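Side-chain contacts in aspartate aminotransferase (Plasmodium falciparum, PDB 3K7Y), which probably catalyses the pyridoxal-phosphate-dependent transfer of an amino group from L-aspartate to 2-oxoglutarate, giving oxaloacetate and L-glutamate: residues Thr100-Gly105 with Ile291-Ile296; Lys249-Tyr254 with Cys298-Asn303; Ile326-Lys331 with Asp392-Lys397. One frame throughout, in Å; residues are numbered along the deposited sequence.

Contact 1: residues Thr100-Gly105 with Ile291-Ile296. With PLP (pyridoxal-5'-phosphate), chain B.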
loop_
_atom_site.group_PDB
_atom_site.type_symbol
_atom_site.label_atom_id
_atom_site.label_comp_id
_atom_site.label_asym_id
_atom_site.label_seq_id
_atom_site.Cartn_x
_atom_site.Cartn_y
_atom_site.Cartn_z
ATOM N N THR A 100 -9.965 8.659 -11.738
ATOM C CA THR A 100 -8.903 8.802 -10.763
ATOM C C THR A 100 -9.091 7.851 -9.592
ATOM O O THR A 100 -10.215 7.454 -9.281
ATOM C CB THR A 100 -8.732 10.258 -10.289
ATOM O OG1 THR A 100 -8.650 10.297 -8.858
ATOM C CG2 THR A 100 -9.906 11.126 -10.746
ATOM N N ILE A 101 -7.975 7.498 -8.956
ATOM C CA ILE A 101 -7.915 6.466 -7.917
ATOM C C ILE A 101 -6.883 6.846 -6.857
ATOM O O ILE A 101 -5.872 7.459 -7.184
ATOM C CB ILE A 101 -7.563 5.120 -8.565
ATOM C CG1 ILE A 101 -8.841 4.332 -8.792
ATOM C CG2 ILE A 101 -6.553 4.299 -7.740
ATOM C CD1 ILE A 101 -8.739 3.369 -9.914
ATOM N N GLN A 102 -7.144 6.500 -5.598
ATOM C CA GLN A 102 -6.221 6.821 -4.508
ATOM C C GLN A 102 -5.124 5.754 -4.404
ATOM O O GLN A 102 -5.428 4.559 -4.306
ATOM C CB GLN A 102 -6.969 6.927 -3.180
ATOM C CG GLN A 102 -6.061 7.145 -1.966
ATOM C CD GLN A 102 -6.809 7.125 -0.626
ATOM O OE1 GLN A 102 -7.956 7.574 -0.527
ATOM N NE2 GLN A 102 -6.153 6.603 0.407
ATOM N N CYS A 103 -3.858 6.160 -4.409
ATOM C CA CYS A 103 -2.796 5.180 -4.313
ATOM C C CYS A 103 -1.919 5.407 -3.102
ATOM O O CYS A 103 -2.152 6.330 -2.318
ATOM C CB CYS A 103 -1.953 5.208 -5.569
ATOM S SG CYS A 103 -2.936 4.918 -7.028
ATOM N N ILE A 104 -0.895 4.575 -2.962
ATOM C CA ILE A 104 0.019 4.681 -1.851
ATOM C C ILE A 104 1.206 5.574 -2.257
ATOM O O ILE A 104 2.311 5.102 -2.574
ATOM C CB ILE A 104 0.397 3.279 -1.373
ATOM C CG1 ILE A 104 -0.849 2.627 -0.814
ATOM C CG2 ILE A 104 1.399 3.303 -0.260
ATOM C CD1 ILE A 104 -0.926 1.171 -1.153
ATOM N N GLY A 105 0.950 6.881 -2.255
ATOM C CA GLY A 105 1.950 7.853 -2.657
ATOM C C GLY A 105 2.129 7.849 -4.161
ATOM O O GLY A 105 1.432 7.103 -4.870
ATOM N N ILE A 291 -7.798 4.660 4.578
ATOM C CA ILE A 291 -8.943 5.527 4.778
ATOM C C ILE A 291 -8.539 6.808 5.522
ATOM O O ILE A 291 -9.018 7.892 5.200
ATOM C CB ILE A 291 -10.105 4.734 5.433
ATOM C CG1 ILE A 291 -11.476 5.268 4.983
ATOM C CG2 ILE A 291 -9.894 4.566 6.928
ATOM C CD1 ILE A 291 -12.352 5.795 6.062
ATOM N N HIS A 292 -7.612 6.688 6.469
ATOM C CA HIS A 292 -7.124 7.853 7.202
ATOM C C HIS A 292 -6.540 8.899 6.280
ATOM O O HIS A 292 -6.927 10.063 6.332
ATOM C CB HIS A 292 -6.074 7.458 8.240
ATOM C CG HIS A 292 -5.264 8.612 8.745
ATOM N ND1 HIS A 292 -5.691 9.432 9.769
ATOM C CD2 HIS A 292 -4.052 9.087 8.362
ATOM C CE1 HIS A 292 -4.773 10.349 10.007
ATOM N NE2 HIS A 292 -3.770 10.164 9.164
ATOM N N THR A 293 -5.597 8.486 5.445
ATOM C CA THR A 293 -4.905 9.438 4.602
ATOM C C THR A 293 -5.873 9.977 3.563
ATOM O O THR A 293 -5.726 11.088 3.099
ATOM C CB THR A 293 -3.555 8.898 4.041
ATOM O OG1 THR A 293 -3.789 7.849 3.105
ATOM C CG2 THR A 293 -2.700 8.332 5.171
ATOM N N ASN A 294 -6.912 9.214 3.253
ATOM C CA ASN A 294 -7.970 9.729 2.400
ATOM C C ASN A 294 -8.689 10.876 3.065
ATOM O O ASN A 294 -8.819 11.945 2.486
ATOM C CB ASN A 294 -8.980 8.644 2.051
ATOM C CG ASN A 294 -10.138 9.174 1.233
ATOM O OD1 ASN A 294 -10.871 10.061 1.675
ATOM N ND2 ASN A 294 -10.314 8.628 0.030
ATOM N N ARG A 295 -9.165 10.634 4.281
ATOM C CA ARG A 295 -9.832 11.658 5.095
ATOM C C ARG A 295 -8.980 12.926 5.338
ATOM O O ARG A 295 -9.455 14.030 5.085
ATOM C CB ARG A 295 -10.325 11.059 6.419
ATOM C CG ARG A 295 -11.437 10.010 6.252
ATOM C CD ARG A 295 -11.694 9.207 7.534
ATOM N NE ARG A 295 -12.980 8.507 7.480
ATOM C CZ ARG A 295 -13.433 7.666 8.410
ATOM N NH1 ARG A 295 -12.712 7.389 9.486
ATOM N NH2 ARG A 295 -14.622 7.093 8.258
ATOM N N ILE A 296 -7.730 12.785 5.793
ATOM C CA ILE A 296 -6.844 13.956 5.997
ATOM C C ILE A 296 -6.841 14.869 4.786
ATOM O O ILE A 296 -6.886 16.085 4.929
ATOM C CB ILE A 296 -5.363 13.567 6.260
ATOM C CG1 ILE A 296 -5.253 12.422 7.278
ATOM C CG2 ILE A 296 -4.529 14.786 6.692
ATOM C CD1 ILE A 296 -5.893 12.702 8.650
HETATM N N1 PLP B . 8.239 10.735 -8.719
HETATM C C2 PLP B . 9.279 11.584 -8.438
HETATM C C2A PLP B . 9.900 12.327 -9.559
HETATM C C3 PLP B . 9.716 11.737 -7.131
HETATM O O3 PLP B . 10.744 12.600 -6.847
HETATM C C4 PLP B . 9.103 11.014 -6.106
HETATM C C4A PLP B . 9.515 11.324 -4.699
HETATM O O4A PLP B . 8.875 12.166 -4.055
HETATM C C5 PLP B . 8.030 10.146 -6.382
HETATM C C6 PLP B . 7.616 10.013 -7.709
HETATM C C5A PLP B . 7.301 9.297 -5.336
HETATM O O4P PLP B . 6.841 9.968 -4.175
HETATM P P PLP B . 6.214 9.135 -2.935
HETATM O O1P PLP B . 5.224 9.964 -2.169
HETATM O O2P PLP B . 7.309 8.815 -1.952
HETATM O O3P PLP B . 5.536 7.907 -3.499
#

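Contact 2: residues Lys249-Tyr254 with Cys298-Asn303. With PLP (pyridoxal-5'-phosphate), chain B.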
loop_
_atom_site.group_PDB
_atom_site.type_symbol
_atom_site.label_atom_id
_atom_site.label_comp_id
_atom_site.label_asym_id
_atom_site.label_seq_id
_atom_site.Cartn_x
_atom_site.Cartn_y
_atom_site.Cartn_z
ATOM N N LYS A 249 5.515 15.708 -0.677
ATOM C CA LYS A 249 6.187 16.998 -0.445
ATOM C C LYS A 249 5.266 18.235 -0.411
ATOM O O LYS A 249 5.469 19.140 0.397
ATOM C CB LYS A 249 7.335 17.187 -1.425
ATOM C CG LYS A 249 8.543 16.312 -1.112
ATOM C CD LYS A 249 8.482 14.930 -1.784
ATOM C CE LYS A 249 9.752 14.127 -1.494
ATOM N NZ LYS A 249 9.721 12.739 -2.036
ATOM N N ASN A 250 4.268 18.247 -1.297
ATOM C CA ASN A 250 3.163 19.203 -1.301
ATOM C C ASN A 250 2.563 19.533 0.059
ATOM O O ASN A 250 2.522 20.702 0.477
ATOM C CB ASN A 250 2.027 18.633 -2.140
ATOM C CG ASN A 250 2.205 18.901 -3.596
ATOM O OD1 ASN A 250 2.728 19.953 -3.989
ATOM N ND2 ASN A 250 1.778 17.947 -4.427
ATOM N N MET A 251 2.043 18.491 0.710
ATOM C CA MET A 251 1.412 18.606 2.010
ATOM C C MET A 251 2.356 18.215 3.132
ATOM O O MET A 251 1.933 18.079 4.276
ATOM C CB MET A 251 0.236 17.657 2.069
ATOM C CG MET A 251 -1.056 18.256 1.730
ATOM S SD MET A 251 -1.460 17.819 0.065
ATOM C CE MET A 251 -3.110 18.524 -0.043
ATOM N N SER A 252 3.629 17.998 2.803
ATOM C CA SER A 252 4.604 17.446 3.747
ATOM C C SER A 252 4.147 16.107 4.352
ATOM O O SER A 252 4.560 15.766 5.465
ATOM C CB SER A 252 4.885 18.438 4.873
ATOM O OG SER A 252 3.925 18.251 5.915
ATOM N N LEU A 253 3.291 15.377 3.631
ATOM C CA LEU A 253 2.769 14.067 4.053
ATOM C C LEU A 253 3.684 12.941 3.610
ATOM O O LEU A 253 3.367 12.195 2.674
ATOM C CB LEU A 253 1.403 13.798 3.422
ATOM C CG LEU A 253 0.172 14.628 3.739
ATOM C CD1 LEU A 253 -0.977 14.161 2.853
ATOM C CD2 LEU A 253 -0.181 14.538 5.207
ATOM N N TYR A 254 4.816 12.789 4.266
ATOM C CA TYR A 254 5.778 11.823 3.786
ATOM C C TYR A 254 5.317 10.388 4.065
ATOM O O TYR A 254 4.907 9.662 3.141
ATOM C CB TYR A 254 7.162 12.140 4.338
ATOM C CG TYR A 254 7.686 13.486 3.841
ATOM C CD1 TYR A 254 8.379 13.586 2.633
ATOM C CD2 TYR A 254 7.481 14.653 4.569
ATOM C CE1 TYR A 254 8.853 14.814 2.174
ATOM C CE2 TYR A 254 7.949 15.870 4.120
ATOM C CZ TYR A 254 8.636 15.949 2.926
ATOM O OH TYR A 254 9.101 17.172 2.487
ATOM N N CYS A 298 -9.092 15.072 1.970
ATOM C CA CYS A 298 -10.394 15.699 1.764
ATOM C C CYS A 298 -10.648 16.880 2.705
ATOM O O CYS A 298 -11.056 17.943 2.251
ATOM C CB CYS A 298 -11.498 14.666 1.914
ATOM S SG CYS A 298 -11.314 13.343 0.764
ATOM N N GLN A 299 -10.390 16.687 4.000
ATOM C CA GLN A 299 -10.610 17.718 5.006
ATOM C C GLN A 299 -9.856 19.012 4.698
ATOM O O GLN A 299 -10.473 20.085 4.625
ATOM C CB GLN A 299 -10.225 17.203 6.392
ATOM C CG GLN A 299 -11.009 17.850 7.542
ATOM C CD GLN A 299 -12.296 17.101 7.888
ATOM O OE1 GLN A 299 -13.120 16.810 7.017
ATOM N NE2 GLN A 299 -12.472 16.786 9.166
ATOM N N LEU A 300 -8.535 18.908 4.523
ATOM C CA LEU A 300 -7.705 20.056 4.147
ATOM C C LEU A 300 -8.240 20.704 2.872
ATOM O O LEU A 300 -8.732 21.837 2.890
ATOM C CB LEU A 300 -6.234 19.644 3.947
ATOM C CG LEU A 300 -5.238 20.759 3.565
ATOM C CD1 LEU A 300 -3.854 20.478 4.113
ATOM C CD2 LEU A 300 -5.152 20.991 2.055
ATOM N N LEU A 301 -8.153 19.954 1.776
ATOM C CA LEU A 301 -8.457 20.460 0.452
ATOM C C LEU A 301 -9.887 21.001 0.321
ATOM O O LEU A 301 -10.123 21.951 -0.424
ATOM C CB LEU A 301 -8.197 19.372 -0.577
ATOM C CG LEU A 301 -7.381 19.813 -1.783
ATOM C CD1 LEU A 301 -6.758 18.579 -2.452
ATOM C CD2 LEU A 301 -8.218 20.659 -2.776
ATOM N N ASN A 302 -10.831 20.411 1.057
ATOM C CA ASN A 302 -12.249 20.760 0.939
ATOM C C ASN A 302 -12.652 22.007 1.729
ATOM O O ASN A 302 -13.717 22.576 1.499
ATOM C CB ASN A 302 -13.120 19.571 1.343
ATOM C CG ASN A 302 -14.564 19.744 0.947
ATOM O OD1 ASN A 302 -14.975 19.347 -0.142
ATOM N ND2 ASN A 302 -15.349 20.332 1.834
ATOM N N ASN A 303 -11.793 22.430 2.649
ATOM C CA ASN A 303 -12.053 23.618 3.455
ATOM C C ASN A 303 -11.180 24.819 3.066
ATOM O O ASN A 303 -9.944 24.745 3.087
ATOM C CB ASN A 303 -11.887 23.285 4.930
ATOM C CG ASN A 303 -13.110 23.614 5.727
ATOM O OD1 ASN A 303 -13.856 22.714 6.141
ATOM N ND2 ASN A 303 -13.352 24.910 5.931
HETATM N N1 PLP B . 8.239 10.735 -8.719
HETATM C C2 PLP B . 9.279 11.584 -8.438
HETATM C C2A PLP B . 9.900 12.327 -9.559
HETATM C C3 PLP B . 9.716 11.737 -7.131
HETATM O O3 PLP B . 10.744 12.600 -6.847
HETATM C C4 PLP B . 9.103 11.014 -6.106
HETATM C C4A PLP B . 9.515 11.324 -4.699
HETATM O O4A PLP B . 8.875 12.166 -4.055
HETATM C C5 PLP B . 8.030 10.146 -6.382
HETATM C C6 PLP B . 7.616 10.013 -7.709
HETATM C C5A PLP B . 7.301 9.297 -5.336
HETATM O O4P PLP B . 6.841 9.968 -4.175
HETATM P P PLP B . 6.214 9.135 -2.935
HETATM O O1P PLP B . 5.224 9.964 -2.169
HETATM O O2P PLP B . 7.309 8.815 -1.952
HETATM O O3P PLP B . 5.536 7.907 -3.499
#

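Contact 3: residues Ile326-Lys331 with Asp392-Lys397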
loop_
_atom_site.group_PDB
_atom_site.type_symbol
_atom_site.label_atom_id
_atom_site.label_comp_id
_atom_site.label_asym_id
_atom_site.label_seq_id
_atom_site.Cartn_x
_atom_site.Cartn_y
_atom_site.Cartn_z
ATOM N N ILE A 326 19.841 30.422 -4.630
ATOM C CA ILE A 326 20.558 31.633 -5.045
ATOM C C ILE A 326 21.712 31.933 -4.077
ATOM O O ILE A 326 22.865 31.980 -4.493
ATOM C CB ILE A 326 19.593 32.838 -5.232
ATOM C CG1 ILE A 326 18.904 32.731 -6.583
ATOM C CG2 ILE A 326 20.311 34.188 -5.097
ATOM C CD1 ILE A 326 17.567 33.388 -6.604
ATOM N N LEU A 327 21.393 32.086 -2.790
ATOM C CA LEU A 327 22.397 32.325 -1.751
ATOM C C LEU A 327 23.557 31.355 -1.889
ATOM O O LEU A 327 24.724 31.757 -1.898
ATOM C CB LEU A 327 21.787 32.155 -0.356
ATOM C CG LEU A 327 22.564 32.586 0.898
ATOM C CD1 LEU A 327 21.983 31.902 2.109
ATOM C CD2 LEU A 327 24.032 32.275 0.847
ATOM N N PHE A 328 23.219 30.076 -1.995
ATOM C CA PHE A 328 24.197 29.009 -1.977
ATOM C C PHE A 328 25.339 29.177 -3.001
ATOM O O PHE A 328 26.512 29.174 -2.624
ATOM C CB PHE A 328 23.492 27.647 -2.111
ATOM C CG PHE A 328 24.435 26.479 -2.175
ATOM C CD1 PHE A 328 25.261 26.170 -1.104
ATOM C CD2 PHE A 328 24.506 25.694 -3.318
ATOM C CE1 PHE A 328 26.149 25.094 -1.169
ATOM C CE2 PHE A 328 25.385 24.611 -3.388
ATOM C CZ PHE A 328 26.212 24.313 -2.309
ATOM N N PHE A 329 25.000 29.337 -4.279
ATOM C CA PHE A 329 26.023 29.471 -5.322
ATOM C C PHE A 329 26.778 30.773 -5.191
ATOM O O PHE A 329 27.897 30.900 -5.682
ATOM C CB PHE A 329 25.422 29.330 -6.724
ATOM C CG PHE A 329 24.804 27.986 -6.967
ATOM C CD1 PHE A 329 25.602 26.874 -7.220
ATOM C CD2 PHE A 329 23.434 27.826 -6.911
ATOM C CE1 PHE A 329 25.048 25.630 -7.412
ATOM C CE2 PHE A 329 22.864 26.583 -7.110
ATOM C CZ PHE A 329 23.674 25.481 -7.358
ATOM N N ASN A 330 26.169 31.739 -4.520
ATOM C CA ASN A 330 26.848 32.993 -4.252
ATOM C C ASN A 330 27.970 32.851 -3.210
ATOM O O ASN A 330 28.971 33.586 -3.247
ATOM C CB ASN A 330 25.849 34.083 -3.871
ATOM C CG ASN A 330 25.113 34.643 -5.071
ATOM O OD1 ASN A 330 24.001 35.144 -4.936
ATOM N ND2 ASN A 330 25.730 34.575 -6.248
ATOM N N LYS A 331 27.807 31.907 -2.287
ATOM C CA LYS A 331 28.868 31.623 -1.334
ATOM C C LYS A 331 29.991 30.828 -2.000
ATOM O O LYS A 331 31.151 30.896 -1.574
ATOM C CB LYS A 331 28.324 30.904 -0.101
ATOM C CG LYS A 331 27.478 31.799 0.811
ATOM C CD LYS A 331 28.304 32.547 1.866
ATOM C CE LYS A 331 27.433 33.489 2.683
ATOM N NZ LYS A 331 28.216 34.253 3.688
ATOM N N ASP A 392 28.820 28.604 4.882
ATOM C CA ASP A 392 30.276 28.687 4.956
ATOM C C ASP A 392 30.877 27.299 4.900
ATOM O O ASP A 392 31.514 26.941 3.914
ATOM C CB ASP A 392 30.755 29.444 6.213
ATOM C CG ASP A 392 32.265 29.216 6.534
ATOM O OD1 ASP A 392 32.669 29.455 7.700
ATOM O OD2 ASP A 392 33.047 28.801 5.635
ATOM N N TYR A 393 30.655 26.517 5.949
ATOM C CA TYR A 393 31.295 25.218 6.050
ATOM C C TYR A 393 31.168 24.443 4.733
ATOM O O TYR A 393 32.173 24.018 4.150
ATOM C CB TYR A 393 30.737 24.420 7.223
ATOM C CG TYR A 393 31.450 23.111 7.413
ATOM C CD1 TYR A 393 32.749 23.074 7.928
ATOM C CD2 TYR A 393 30.843 21.904 7.055
ATOM C CE1 TYR A 393 33.423 21.863 8.097
ATOM C CE2 TYR A 393 31.506 20.686 7.221
ATOM C CZ TYR A 393 32.793 20.671 7.744
ATOM O OH TYR A 393 33.458 19.473 7.912
ATOM N N ILE A 394 29.935 24.299 4.257
ATOM C CA ILE A 394 29.648 23.556 3.040
ATOM C C ILE A 394 30.442 24.092 1.846
ATOM O O ILE A 394 31.193 23.352 1.199
ATOM C CB ILE A 394 28.143 23.603 2.706
ATOM C CG1 ILE A 394 27.322 22.976 3.830
ATOM C CG2 ILE A 394 27.869 22.880 1.405
ATOM C CD1 ILE A 394 25.847 23.191 3.695
ATOM N N ALA A 395 30.263 25.383 1.576
ATOM C CA ALA A 395 30.794 26.025 0.384
ATOM C C ALA A 395 32.306 25.971 0.399
ATOM O O ALA A 395 32.933 25.656 -0.617
ATOM C CB ALA A 395 30.295 27.462 0.288
ATOM N N ASP A 396 32.878 26.253 1.565
ATOM C CA ASP A 396 34.298 26.076 1.791
ATOM C C ASP A 396 34.738 24.663 1.405
ATOM O O ASP A 396 35.510 24.496 0.467
ATOM C CB ASP A 396 34.650 26.388 3.247
ATOM C CG ASP A 396 36.121 26.201 3.551
ATOM O OD1 ASP A 396 36.934 25.982 2.621
ATOM O OD2 ASP A 396 36.463 26.274 4.742
ATOM N N LYS A 397 34.222 23.654 2.100
ATOM C CA LYS A 397 34.647 22.275 1.865
ATOM C C LYS A 397 34.532 21.801 0.408
ATOM O O LYS A 397 35.344 20.986 -0.042
ATOM C CB LYS A 397 33.923 21.311 2.806
ATOM C CG LYS A 397 34.379 21.381 4.278
ATOM C CD LYS A 397 35.896 21.293 4.419
ATOM C CE LYS A 397 36.343 21.400 5.866
ATOM N NZ LYS A 397 36.130 22.763 6.429
#

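Contact 1: residues Thr100-Gly105 with Ile291-Ile296
Q102 reaches from strand 98-104 to N294 on helix 291-302 and shows how one extended polar side chain can bridge a sheet and a helix. Its CB already points at the helix, and with CG anti to the backbone N (chi1 175°) the chain runs straight outward. CD arrives 3.8 Å from N294 CB. Beyond it the amide divides the work: OE1 accepts a hydrogen bond from N294 ND2 at 2.6 Å. ND2 lies nearly in line with the Q102 carbonyl (172°), yet its N-H is bent away from the straight path (141°). NE2 lies 3.8 Å from T293 OG1, while its hydrogen bond goes to V290 O, just before the helix. Within the chain, the strand is an outermost one of the mixed sheet of a fold type I aminotransferase, and it leads into G105 of the cofactor pocket, whose C is 3.5 Å from PLP O3P. N294 ND2 also bonds T74 OG1, so a single amide nitrogen serves two acceptors, and F77 of helix 75-86 packs on both Q102 and N294. On the dimer side, T293 meets V290 of the second subunit, and the backbone N of H292 bonds E256 OE1 of that subunit.

Contact 2: residues Lys249-Tyr254 with Cys298-Asn303
M251 and L300 have the nearest CA atoms across this contact, yet these stand 9.5 Å apart, so that a loop without regular structure meets the last turns of helix 291-302 through side-chain ends alone. M251 covers a little over half of the gap. Its CB points at the helix, and a bend at chi2 (101°) carries SD and CE onward until the methyl lies 3.8 Å from L300 CD2. The same CE also approaches L301 CD1, more loosely, at 4.4 Å. The chain of L300 crosses that of M251 at a slant. W310 of helix 304-335 packs on both M251 and L300, and its NE1 donates to N250 O. Behind M251 the loop turns through S252, whose backbone is in the left-handed region and whose OG bonds M251 O at 2.6 Å. K249 leaves the loop for the cofactor. Its NZ, whose place beside PLP O4A is doubtful in this model, is modelled within hydrogen-bonding reach of Y68 OH of the second subunit; K249 is a cofactor-binding residue, consistent with the lysine that forms the internal aldimine in this family. Between loop and helix the contact is apolar, van der Waals packing of buried methyls that lacks the directionality of a hydrogen bond, while N250 O turns to W310 and S252 OG to M251 O.

Contact 3: residues Ile326-Lys331 with Asp392-Lys397
A chi1 of 177° swings the F328 ring out beside its carbonyl carbon, and I394 sets CG1 beside its own N (chi1 -61°), which leaves the CG2 branch to meet the phenyl ring. The methyl comes in at the ring's edge, close to its plane, with CG2 3.8 Å from F328 CE1, and the two side chains cross at about a right angle. A turn further along helix 304-335, beside the next residue of the other helix, K331 and A395 have the nearest CA atoms, 6.2 Å apart. A395 CB sits 4.0 Å from K331 CB, and the small methyl also lies 4.0 Å from K331 O. Past CB, the lysine bends at chi2 (-88°) and then runs extended, so only the root of this charged residue takes part. The contact joins the far part of the long helix 304-335, which in this family links the large and small domains, to helix 390-403 near the C-terminus. I386 and I398 pack on F328 too, and V391 meets L327 and K331. A ring edge, an isoleucine methyl, an alanine and the first carbon of a lysine side chain thus make an apolar seam, while D396, pointing away from the other segment, bonds Y339 OH through OD1 instead.

Overall arrangement
Contacts 1 and 2 share helix 291-302, their centres about 11 Å apart; each includes a residue of the cofactor pocket, and each touches the second subunit. Yet one helix is tied in two ways: near its start by an amide-to-amide hydrogen bond to the sheet, near its end by methyl packing against the loop that carries the cofactor lysine. The centre of contact 3 is about 40 Å from that of contact 1, across the chain's centre, away from PLP and from the partner subunit. It is apolar like contact 2, but joins helix to helix and includes a partly exposed lysine, whereas the touching residues of the other two are all buried. Helix 304-335, which follows helix 291-302, connects the regions.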